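Local coordinates for DUF4973 domain-containing protein (Bacteroides thetaiotaomicron, PDB 4QNI) that is of unknown function but is probably an auxiliary nutrient-binding protein of a gut bacterium, at residues R207-A220 with E225-F239. Numbering follows the deposited sequence.
Sequences RGYVIDEQTIFTYA and EDYTDRRKYKIKFAF. With EDO (1,2-ethanediol), chain G; EDO (1,2-ethanediol), chain E.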
ATOM      1  N   ARG A 207     -21.855 -16.914  -9.092  1.00 35.59           N
ATOM      2  CA  ARG A 207     -21.349 -18.078  -8.388  1.00 34.53           C
ATOM      3  C   ARG A 207     -22.315 -19.251  -8.531  1.00 38.35           C
ATOM      4  O   ARG A 207     -23.504 -19.124  -8.204  1.00 36.56           O
ATOM      5  CB  ARG A 207     -21.105 -17.727  -6.895  1.00 32.68           C
ATOM      6  CG  ARG A 207     -20.454 -18.871  -6.120  1.00 38.32           C
ATOM      7  CD  ARG A 207     -19.827 -18.371  -4.850  1.00 37.79           C
ATOM      8  NE  ARG A 207     -18.633 -17.604  -5.170  1.00 40.63           N
ATOM      9  CZ  ARG A 207     -18.053 -16.747  -4.349  1.00 45.05           C
ATOM     10  NH1 ARG A 207     -18.575 -16.506  -3.152  1.00 36.35           N
ATOM     11  NH2 ARG A 207     -16.954 -16.107  -4.722  1.00 32.35           N
ATOM     12  N   GLY A 208     -21.765 -20.382  -8.979  1.00 34.74           N
ATOM     13  CA  GLY A 208     -22.462 -21.651  -9.148  1.00 33.12           C
ATOM     14  C   GLY A 208     -22.051 -22.521  -7.984  1.00 36.33           C
ATOM     15  O   GLY A 208     -20.883 -22.887  -7.883  1.00 36.89           O
ATOM     16  N   TYR A 209     -22.982 -22.796  -7.060  1.00 31.63           N
ATOM     17  CA  TYR A 209     -22.719 -23.580  -5.850  1.00 31.68           C
ATOM     18  C   TYR A 209     -23.068 -25.020  -6.029  1.00 36.79           C
ATOM     19  O   TYR A 209     -24.111 -25.321  -6.596  1.00 36.22           O
ATOM     20  CB  TYR A 209     -23.562 -23.041  -4.685  1.00 33.09           C
ATOM     21  CG  TYR A 209     -23.360 -21.583  -4.392  1.00 34.61           C
ATOM     22  CD1 TYR A 209     -24.088 -20.607  -5.068  1.00 36.84           C
ATOM     23  CD2 TYR A 209     -22.466 -21.170  -3.409  1.00 34.30           C
ATOM     24  CE1 TYR A 209     -23.921 -19.253  -4.779  1.00 36.34           C
ATOM     25  CE2 TYR A 209     -22.338 -19.829  -3.072  1.00 34.88           C
ATOM     26  CZ  TYR A 209     -23.067 -18.876  -3.759  1.00 39.14           C
ATOM     27  OH  TYR A 209     -22.869 -17.555  -3.465  1.00 43.48           O
ATOM     28  N   VAL A 210     -22.283 -25.912  -5.447  1.00 35.28           N
ATOM     29  CA  VAL A 210     -22.564 -27.357  -5.530  1.00 34.06           C
ATOM     30  C   VAL A 210     -23.816 -27.761  -4.728  1.00 39.50           C
ATOM     31  O   VAL A 210     -24.039 -27.275  -3.610  1.00 37.68           O
ATOM     32  CB  VAL A 210     -21.342 -28.176  -5.063  1.00 34.49           C
ATOM     33  CG1 VAL A 210     -21.666 -29.657  -4.969  1.00 34.93           C
ATOM     34  CG2 VAL A 210     -20.189 -27.968  -6.001  1.00 32.97           C
ATOM     35  N   ILE A 211     -24.613 -28.683  -5.316  1.00 38.33           N
ATOM     36  CA  ILE A 211     -25.757 -29.362  -4.683  1.00 38.41           C
ATOM     37  C   ILE A 211     -25.336 -30.821  -4.548  1.00 41.70           C
ATOM     38  O   ILE A 211     -25.306 -31.370  -3.441  1.00 43.00           O
ATOM     39  CB  ILE A 211     -27.111 -29.157  -5.400  1.00 40.85           C
ATOM     40  CG1 ILE A 211     -27.603 -27.712  -5.135  1.00 40.03           C
ATOM     41  CG2 ILE A 211     -28.149 -30.205  -4.904  1.00 40.02           C
ATOM     42  CD1 ILE A 211     -28.943 -27.330  -5.790  1.00 39.16           C
ATOM     43  N   ASP A 212     -24.983 -31.428  -5.673  1.00 35.53           N
ATOM     44  CA  ASP A 212     -24.421 -32.773  -5.749  1.00 35.71           C
ATOM     45  C   ASP A 212     -23.448 -32.811  -6.954  1.00 40.55           C
ATOM     46  O   ASP A 212     -23.027 -31.739  -7.418  1.00 40.85           O
ATOM     47  CB  ASP A 212     -25.512 -33.855  -5.791  1.00 38.09           C
ATOM     48  CG  ASP A 212     -26.499 -33.773  -6.942  1.00 47.96           C
ATOM     49  OD1 ASP A 212     -26.118 -33.244  -8.026  1.00 47.94           O
ATOM     50  OD2 ASP A 212     -27.623 -34.310  -6.793  1.00 51.65           O
ATOM     51  N   GLU A 213     -23.062 -33.999  -7.431  1.00 37.45           N
ATOM     52  CA  GLU A 213     -22.107 -34.150  -8.545  1.00 37.74           C
ATOM     53  C   GLU A 213     -22.567 -33.569  -9.879  1.00 41.75           C
ATOM     54  O   GLU A 213     -21.717 -33.196 -10.693  1.00 41.38           O
ATOM     55  CB  GLU A 213     -21.797 -35.624  -8.803  1.00 39.13           C
ATOM     56  CG  GLU A 213     -20.976 -36.286  -7.728  1.00 47.74           C
ATOM     57  CD  GLU A 213     -20.703 -37.763  -7.956  1.00 65.78           C
ATOM     58  OE1 GLU A 213     -21.201 -38.336  -8.954  1.00 63.66           O
ATOM     59  OE2 GLU A 213     -19.952 -38.342  -7.143  1.00 46.20           O
ATOM     60  N   GLN A 214     -23.881 -33.556 -10.129  1.00 36.70           N
ATOM     61  CA  GLN A 214     -24.437 -33.137 -11.428  1.00 36.27           C
ATOM     62  C   GLN A 214     -25.368 -31.948 -11.299  1.00 41.49           C
ATOM     63  O   GLN A 214     -26.121 -31.636 -12.239  1.00 41.16           O
ATOM     64  CB  GLN A 214     -25.228 -34.321 -12.045  1.00 37.78           C
ATOM     65  CG  GLN A 214     -24.363 -35.522 -12.421  1.00 39.48           C
ATOM     66  CD  GLN A 214     -23.334 -35.182 -13.484  1.00 56.89           C
ATOM     67  OE1 GLN A 214     -22.167 -35.584 -13.387  1.00 52.94           O
ATOM     68  NE2 GLN A 214     -23.734 -34.425 -14.526  1.00 40.07           N
ATOM     69  N   THR A 215     -25.335 -31.288 -10.127  1.00 37.43           N
ATOM     70  CA  THR A 215     -26.237 -30.178  -9.862  1.00 36.31           C
ATOM     71  C   THR A 215     -25.538 -29.066  -9.117  1.00 37.80           C
ATOM     72  O   THR A 215     -24.809 -29.291  -8.150  1.00 34.76           O
ATOM     73  CB  THR A 215     -27.485 -30.648  -9.042  1.00 38.57           C
ATOM     74  OG1 THR A 215     -27.873 -31.973  -9.405  1.00 39.75           O
ATOM     75  CG2 THR A 215     -28.668 -29.718  -9.163  1.00 34.91           C
ATOM     76  N   ILE A 216     -25.844 -27.857  -9.537  1.00 33.96           N
ATOM     77  CA  ILE A 216     -25.410 -26.630  -8.877  1.00 32.82           C
ATOM     78  C   ILE A 216     -26.659 -25.800  -8.639  1.00 39.60           C
ATOM     79  O   ILE A 216     -27.748 -26.142  -9.144  1.00 39.72           O
ATOM     80  CB  ILE A 216     -24.343 -25.841  -9.738  1.00 34.35           C
ATOM     81  CG1 ILE A 216     -24.910 -25.345 -11.090  1.00 33.59           C
ATOM     82  CG2 ILE A 216     -23.037 -26.639  -9.926  1.00 34.11           C
ATOM     83  CD1 ILE A 216     -23.986 -24.264 -11.837  1.00 33.12           C
ATOM     84  N   PHE A 217     -26.494 -24.674  -7.953  1.00 36.11           N
ATOM     85  CA  PHE A 217     -27.514 -23.648  -7.957  1.00 35.57           C
ATOM     86  C   PHE A 217     -26.816 -22.279  -8.135  1.00 39.52           C
ATOM     87  O   PHE A 217     -25.620 -22.126  -7.846  1.00 38.15           O
ATOM     88  CB  PHE A 217     -28.494 -23.681  -6.750  1.00 36.56           C
ATOM     89  CG  PHE A 217     -27.959 -23.062  -5.480  1.00 36.39           C
ATOM     90  CD1 PHE A 217     -27.999 -21.685  -5.286  1.00 36.52           C
ATOM     91  CD2 PHE A 217     -27.403 -23.861  -4.480  1.00 37.04           C
ATOM     92  CE1 PHE A 217     -27.472 -21.116  -4.136  1.00 38.55           C
ATOM     93  CE2 PHE A 217     -26.868 -23.293  -3.336  1.00 39.09           C
ATOM     94  CZ  PHE A 217     -26.905 -21.924  -3.170  1.00 38.52           C
ATOM     95  N   THR A 218     -27.564 -21.308  -8.657  1.00 36.73           N
ATOM     96  CA  THR A 218     -27.151 -19.905  -8.683  1.00 36.36           C
ATOM     97  C   THR A 218     -28.266 -19.154  -7.958  1.00 39.81           C
ATOM     98  O   THR A 218     -29.393 -19.672  -7.864  1.00 41.01           O
ATOM     99  CB  THR A 218     -26.943 -19.346 -10.116  1.00 45.18           C
ATOM    100  OG1 THR A 218     -28.223 -19.070 -10.699  1.00 47.37           O
ATOM    101  CG2 THR A 218     -26.028 -20.215 -11.048  1.00 36.14           C
ATOM    102  N   TYR A 219     -28.008 -17.954  -7.479  1.00 34.90           N
ATOM    103  CA  TYR A 219     -29.121 -17.138  -7.034  1.00 36.20           C
ATOM    104  C   TYR A 219     -29.815 -16.578  -8.305  1.00 41.18           C
ATOM    105  O   TYR A 219     -29.172 -16.469  -9.354  1.00 39.53           O
ATOM    106  CB  TYR A 219     -28.688 -16.025  -6.073  1.00 37.53           C
ATOM    107  CG  TYR A 219     -28.190 -16.582  -4.759  1.00 36.62           C
ATOM    108  CD1 TYR A 219     -29.063 -17.197  -3.867  1.00 38.23           C
ATOM    109  CD2 TYR A 219     -26.839 -16.544  -4.433  1.00 35.36           C
ATOM    110  CE1 TYR A 219     -28.596 -17.797  -2.705  1.00 40.49           C
ATOM    111  CE2 TYR A 219     -26.368 -17.099  -3.248  1.00 35.55           C
ATOM    112  CZ  TYR A 219     -27.251 -17.728  -2.390  1.00 42.56           C
ATOM    113  OH  TYR A 219     -26.803 -18.254  -1.212  1.00 43.90           O
ATOM    114  N   ALA A 220     -31.128 -16.306  -8.225  1.00 39.60           N
ATOM    115  CA  ALA A 220     -31.904 -15.781  -9.346  1.00 41.14           C
ATOM    116  C   ALA A 220     -31.403 -14.400  -9.770  1.00 45.51           C
ATOM    117  O   ALA A 220     -31.199 -13.527  -8.928  1.00 46.52           O
ATOM    118  CB  ALA A 220     -33.382 -15.729  -8.977  1.00 43.24           C
ATOM    119  N   GLU A 225     -24.887 -13.559  -2.858  1.00 40.81           N
ATOM    120  CA  GLU A 225     -24.506 -13.915  -1.494  1.00 40.43           C
ATOM    121  C   GLU A 225     -24.692 -12.803  -0.461  1.00 46.18           C
ATOM    122  O   GLU A 225     -24.764 -13.102   0.734  1.00 47.48           O
ATOM    123  CB  GLU A 225     -23.025 -14.271  -1.501  1.00 40.67           C
ATOM    124  CG  GLU A 225     -22.710 -15.563  -0.825  1.00 47.33           C
ATOM    125  CD  GLU A 225     -21.262 -15.934  -1.037  1.00 56.86           C
ATOM    126  OE1 GLU A 225     -20.383 -15.220  -0.507  1.00 52.06           O
ATOM    127  OE2 GLU A 225     -21.003 -16.959  -1.707  1.00 50.75           O
ATOM    128  N   ASP A 226     -24.659 -11.526  -0.884  1.00 43.79           N
ATOM    129  CA  ASP A 226     -24.762 -10.437   0.078  1.00 45.78           C
ATOM    130  C   ASP A 226     -26.218  -9.931   0.243  1.00 49.97           C
ATOM    131  O   ASP A 226     -26.446  -8.984   0.987  1.00 50.89           O
ATOM    132  CB  ASP A 226     -23.750  -9.318  -0.226  1.00 49.37           C
ATOM    133  CG  ASP A 226     -22.298  -9.720   0.036  1.00 65.96           C
ATOM    134  OD1 ASP A 226     -22.066 -10.649   0.859  1.00 67.98           O
ATOM    135  OD2 ASP A 226     -21.398  -9.110  -0.568  1.00 75.59           O
ATOM    136  N   TYR A 227     -27.200 -10.659  -0.327  1.00 46.23           N
ATOM    137  CA  TYR A 227     -28.638 -10.413  -0.144  1.00 46.21           C
ATOM    138  C   TYR A 227     -29.082 -11.151   1.105  1.00 49.64           C
ATOM    139  O   TYR A 227     -28.873 -12.365   1.211  1.00 45.37           O
ATOM    140  CB  TYR A 227     -29.455 -10.897  -1.371  1.00 46.11           C
ATOM    141  CG  TYR A 227     -29.458  -9.942  -2.547  1.00 46.89           C
ATOM    142  CD1 TYR A 227     -28.267  -9.534  -3.145  1.00 47.38           C
ATOM    143  CD2 TYR A 227     -30.656  -9.449  -3.070  1.00 48.84           C
ATOM    144  CE1 TYR A 227     -28.263  -8.628  -4.204  1.00 50.66           C
ATOM    145  CE2 TYR A 227     -30.667  -8.577  -4.162  1.00 50.31           C
ATOM    146  CZ  TYR A 227     -29.466  -8.164  -4.720  1.00 55.94           C
ATOM    147  OH  TYR A 227     -29.447  -7.302  -5.785  1.00 53.55           O
ATOM    148  N   THR A 228     -29.727 -10.444   2.048  1.00 48.90           N
ATOM    149  CA  THR A 228     -30.198 -11.077   3.284  1.00 47.89           C
ATOM    150  C   THR A 228     -31.329 -12.066   2.971  1.00 50.50           C
ATOM    151  O   THR A 228     -31.523 -13.013   3.725  1.00 50.11           O
ATOM    152  CB  THR A 228     -30.634 -10.028   4.329  1.00 54.78           C
ATOM    153  OG1 THR A 228     -31.781  -9.338   3.849  1.00 56.77           O
ATOM    154  CG2 THR A 228     -29.528  -9.039   4.700  1.00 52.41           C
ATOM    155  N   ASP A 229     -32.055 -11.858   1.855  1.00 48.81           N
ATOM    156  CA  ASP A 229     -33.184 -12.714   1.399  1.00 49.30           C
ATOM    157  C   ASP A 229     -32.791 -13.778   0.316  1.00 49.97           C
ATOM    158  O   ASP A 229     -33.697 -14.418  -0.230  1.00 50.07           O
ATOM    159  CB  ASP A 229     -34.370 -11.845   0.881  1.00 52.65           C
ATOM    160  CG  ASP A 229     -34.044 -10.763  -0.141  1.00 59.68           C
ATOM    161  OD1 ASP A 229     -32.841 -10.521  -0.388  1.00 56.77           O
ATOM    162  OD2 ASP A 229     -35.005 -10.134  -0.678  1.00 69.02           O
ATOM    163  N   ARG A 230     -31.462 -13.996   0.064  1.00 44.76           N
ATOM    164  CA  ARG A 230     -30.847 -14.999  -0.848  1.00 44.03           C
ATOM    165  C   ARG A 230     -31.674 -16.262  -1.062  1.00 48.18           C
ATOM    166  O   ARG A 230     -31.936 -16.673  -2.198  1.00 46.50           O
ATOM    167  CB  ARG A 230     -29.530 -15.560  -0.220  1.00 44.35           C
ATOM    168  CG  ARG A 230     -28.334 -14.695  -0.209  1.00 55.00           C
ATOM    169  CD  ARG A 230     -27.063 -15.438   0.140  1.00 52.90           C
ATOM    170  NE  ARG A 230     -27.050 -16.202   1.386  1.00 54.92           N
ATOM    171  CZ  ARG A 230     -26.824 -15.688   2.593  1.00 68.55           C
ATOM    172  NH1 ARG A 230     -26.696 -14.378   2.753  1.00 69.45           N
ATOM    173  NH2 ARG A 230     -26.793 -16.472   3.655  1.00 46.79           N
ATOM    174  N   ARG A 231     -31.950 -16.948   0.081  1.00 45.48           N
ATOM    175  CA  ARG A 231     -32.540 -18.287   0.210  1.00 45.63           C
ATOM    176  C   ARG A 231     -33.897 -18.416  -0.504  1.00 48.66           C
ATOM    177  O   ARG A 231     -34.270 -19.519  -0.912  1.00 47.08           O
ATOM    178  CB  ARG A 231     -32.638 -18.680   1.699  1.00 46.63           C
ATOM    179  CG  ARG A 231     -31.265 -18.747   2.408  1.00 55.64           C
ATOM    180  CD  ARG A 231     -31.419 -18.787   3.921  1.00 52.79           C
ATOM    181  NE  ARG A 231     -30.156 -18.882   4.664  1.00 52.14           N
ATOM    182  CZ  ARG A 231     -29.417 -17.840   5.059  1.00 69.83           C
ATOM    183  NH1 ARG A 231     -29.751 -16.603   4.704  1.00 50.55           N
ATOM    184  NH2 ARG A 231     -28.307 -18.035   5.773  1.00 53.83           N
ATOM    185  N   LYS A 232     -34.598 -17.292  -0.696  1.00 46.61           N
ATOM    186  CA  LYS A 232     -35.870 -17.251  -1.416  1.00 48.43           C
ATOM    187  C   LYS A 232     -35.641 -17.334  -2.946  1.00 51.55           C
ATOM    188  O   LYS A 232     -36.595 -17.572  -3.686  1.00 52.38           O
ATOM    189  CB  LYS A 232     -36.619 -15.933  -1.074  1.00 53.17           C
ATOM    190  CG  LYS A 232     -37.796 -16.060  -0.107  1.00 73.43           C
ATOM    191  CD  LYS A 232     -38.567 -14.721   0.092  1.00 85.66           C
ATOM    192  CE  LYS A 232     -39.643 -14.437  -0.954  1.00 92.60           C
ATOM    193  NZ  LYS A 232     -40.580 -13.350  -0.536  1.00 91.95           N
ATOM    194  N   TYR A 233     -34.387 -17.136  -3.417  1.00 46.35           N
ATOM    195  CA  TYR A 233     -34.085 -17.045  -4.851  1.00 45.32           C
ATOM    196  C   TYR A 233     -33.039 -18.065  -5.399  1.00 46.11           C
ATOM    197  O   TYR A 233     -32.218 -17.687  -6.244  1.00 43.47           O
ATOM    198  CB  TYR A 233     -33.629 -15.606  -5.143  1.00 46.25           C
ATOM    199  CG  TYR A 233     -34.662 -14.588  -4.706  1.00 49.57           C
ATOM    200  CD1 TYR A 233     -35.806 -14.354  -5.470  1.00 52.08           C
ATOM    201  CD2 TYR A 233     -34.526 -13.897  -3.502  1.00 50.49           C
ATOM    202  CE1 TYR A 233     -36.774 -13.446  -5.059  1.00 54.15           C
ATOM    203  CE2 TYR A 233     -35.494 -12.985  -3.081  1.00 52.69           C
ATOM    204  CZ  TYR A 233     -36.619 -12.769  -3.859  1.00 60.04           C
ATOM    205  OH  TYR A 233     -37.587 -11.884  -3.453  1.00 64.57           O
ATOM    206  N   LYS A 234     -33.134 -19.362  -5.015  1.00 42.50           N
ATOM    207  CA  LYS A 234     -32.198 -20.374  -5.542  1.00 41.60           C
ATOM    208  C   LYS A 234     -32.709 -21.021  -6.840  1.00 46.16           C
ATOM    209  O   LYS A 234     -33.799 -21.608  -6.872  1.00 46.85           O
ATOM    210  CB  LYS A 234     -31.886 -21.463  -4.507  1.00 43.22           C
ATOM    211  CG  LYS A 234     -31.190 -20.910  -3.265  1.00 48.21           C
ATOM    212  CD  LYS A 234     -31.317 -21.856  -2.091  1.00 49.98           C
ATOM    213  CE  LYS A 234     -30.277 -22.948  -2.103  1.00 47.91           C
ATOM    214  NZ  LYS A 234     -30.609 -23.968  -1.094  1.00 55.63           N
ATOM    215  N   ILE A 235     -31.888 -20.940  -7.902  1.00 40.36           N
ATOM    216  CA  ILE A 235     -32.205 -21.525  -9.206  1.00 39.13           C
ATOM    217  C   ILE A 235     -31.270 -22.732  -9.424  1.00 44.29           C
ATOM    218  O   ILE A 235     -30.060 -22.564  -9.529  1.00 42.51           O
ATOM    219  CB  ILE A 235     -32.094 -20.466 -10.351  1.00 40.60           C
ATOM    220  CG1 ILE A 235     -32.914 -19.174 -10.066  1.00 40.52           C
ATOM    221  CG2 ILE A 235     -32.436 -21.085 -11.715  1.00 40.65           C
ATOM    222  CD1 ILE A 235     -34.481 -19.326  -9.665  1.00 44.70           C
ATOM    223  N   LYS A 236     -31.847 -23.936  -9.489  1.00 43.25           N
ATOM    224  CA  LYS A 236     -31.116 -25.194  -9.646  1.00 42.28           C
ATOM    225  C   LYS A 236     -30.787 -25.482 -11.078  1.00 43.62           C
ATOM    226  O   LYS A 236     -31.641 -25.309 -11.947  1.00 43.62           O
ATOM    227  CB  LYS A 236     -31.926 -26.367  -9.078  1.00 45.51           C
ATOM    228  CG  LYS A 236     -32.041 -26.375  -7.556  1.00 59.31           C
ATOM    229  CD  LYS A 236     -33.075 -27.400  -7.050  1.00 74.13           C
ATOM    230  CE  LYS A 236     -32.712 -28.859  -7.278  1.00 90.02           C
ATOM    231  NZ  LYS A 236     -33.854 -29.780  -6.999  1.00 98.60           N
ATOM    232  N   PHE A 237     -29.539 -25.939 -11.327  1.00 39.27           N
ATOM    233  CA  PHE A 237     -29.035 -26.349 -12.653  1.00 37.75           C
ATOM    234  C   PHE A 237     -28.544 -27.791 -12.581  1.00 41.72           C
ATOM    235  O   PHE A 237     -27.567 -28.086 -11.883  1.00 40.95           O
ATOM    236  CB  PHE A 237     -27.916 -25.422 -13.153  1.00 37.73           C
ATOM    237  CG  PHE A 237     -28.352 -24.019 -13.512  1.00 38.13           C
ATOM    238  CD1 PHE A 237     -28.588 -23.067 -12.520  1.00 37.89           C
ATOM    239  CD2 PHE A 237     -28.418 -23.613 -14.847  1.00 39.43           C
ATOM    240  CE1 PHE A 237     -28.966 -21.759 -12.857  1.00 39.19           C
ATOM    241  CE2 PHE A 237     -28.773 -22.293 -15.183  1.00 40.86           C
ATOM    242  CZ  PHE A 237     -29.086 -21.391 -14.189  1.00 38.33           C
ATOM    243  N   ALA A 238     -29.260 -28.690 -13.258  1.00 38.45           N
ATOM    244  CA  ALA A 238     -28.948 -30.125 -13.288  1.00 37.69           C
ATOM    245  C   ALA A 238     -28.388 -30.449 -14.658  1.00 41.24           C
ATOM    246  O   ALA A 238     -29.041 -30.159 -15.640  1.00 42.56           O
ATOM    247  CB  ALA A 238     -30.204 -30.949 -12.992  1.00 38.17           C
ATOM    248  N   PHE A 239     -27.173 -31.014 -14.725  1.00 37.22           N
ATOM    249  CA  PHE A 239     -26.449 -31.336 -15.968  1.00 35.94           C
ATOM    250  C   PHE A 239     -26.773 -32.742 -16.356  1.00 43.09           C
ATOM    251  O   PHE A 239     -26.387 -33.657 -15.650  1.00 46.12           O
ATOM    252  CB  PHE A 239     -24.924 -31.124 -15.763  1.00 35.70           C
ATOM    253  CG  PHE A 239     -24.631 -29.674 -15.438  1.00 35.76           C
ATOM    254  CD1 PHE A 239     -24.769 -29.191 -14.138  1.00 36.03           C
ATOM    255  CD2 PHE A 239     -24.252 -28.781 -16.439  1.00 37.06           C
ATOM    256  CE1 PHE A 239     -24.574 -27.836 -13.858  1.00 37.44           C
ATOM    257  CE2 PHE A 239     -24.053 -27.429 -16.160  1.00 38.89           C
ATOM    258  CZ  PHE A 239     -24.207 -26.963 -14.866  1.00 36.86           C
TER
HETATM  259  C1  EDO G 405     -29.950 -27.132  -2.100  1.00 67.81           C
HETATM  260  O1  EDO G 405     -28.892 -26.208  -1.876  1.00 63.18           O
HETATM  261  C2  EDO G 405     -29.713 -28.434  -1.304  1.00 71.66           C
HETATM  262  O2  EDO G 405     -30.110 -28.249   0.051  1.00 75.33           O
HETATM  263  C1  EDO E 403     -27.933 -17.526 -13.427  1.00 48.47           C
HETATM  264  O1  EDO E 403     -29.296 -17.871 -13.283  1.00 44.81           O
HETATM  265  C2  EDO E 403     -27.799 -16.256 -14.249  1.00 50.90           C
HETATM  266  O2  EDO E 403     -28.264 -15.146 -13.505  1.00 56.54           O
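Glu225 OE2 takes two hydrogen bonds from residues 207-220, both from the same face of its carboxylate. Tyr209 OH gives one to Glu225 OE2 at 2.6 Å, on the anti side. Arg207 NH1 reaches Glu225 OE2 on the syn side at 2.9 Å, in a salt bridge. Arg164 also pairs with OE2, and Asp174 holds Arg207 NE. A glutamine in place of Glu225 would probably leave Arg207 NH1 and Arg164 without their shared negative charge.

Lys234 lies over the face of Phe217. Lys234 CE sits 3.6 Å from the centroid of the Phe217 ring, in a CH-pi contact. A bend at chi3 (84°) folds the chain so that NZ also makes a cation-pi contact, while Asp131 takes NZ in a salt bridge. Tyr209 CB lies over the opposite face, offset toward the rim.

Strands 215-219 and 234-239 are antiparallel neighbours in the large sheet of the C-terminal domain. Ile216 and Phe237 form a hydrogen-bonded pair, as do Thr218 and Ile235. With chi1 at 64°, between the backbone N and the carbonyl carbon, Ile216 CG1 meets Phe237 CB at 3.6 Å and the Phe239 ring edge.

Arg230 CG lies over one face of Tyr219, Phe217 CE1 over the other.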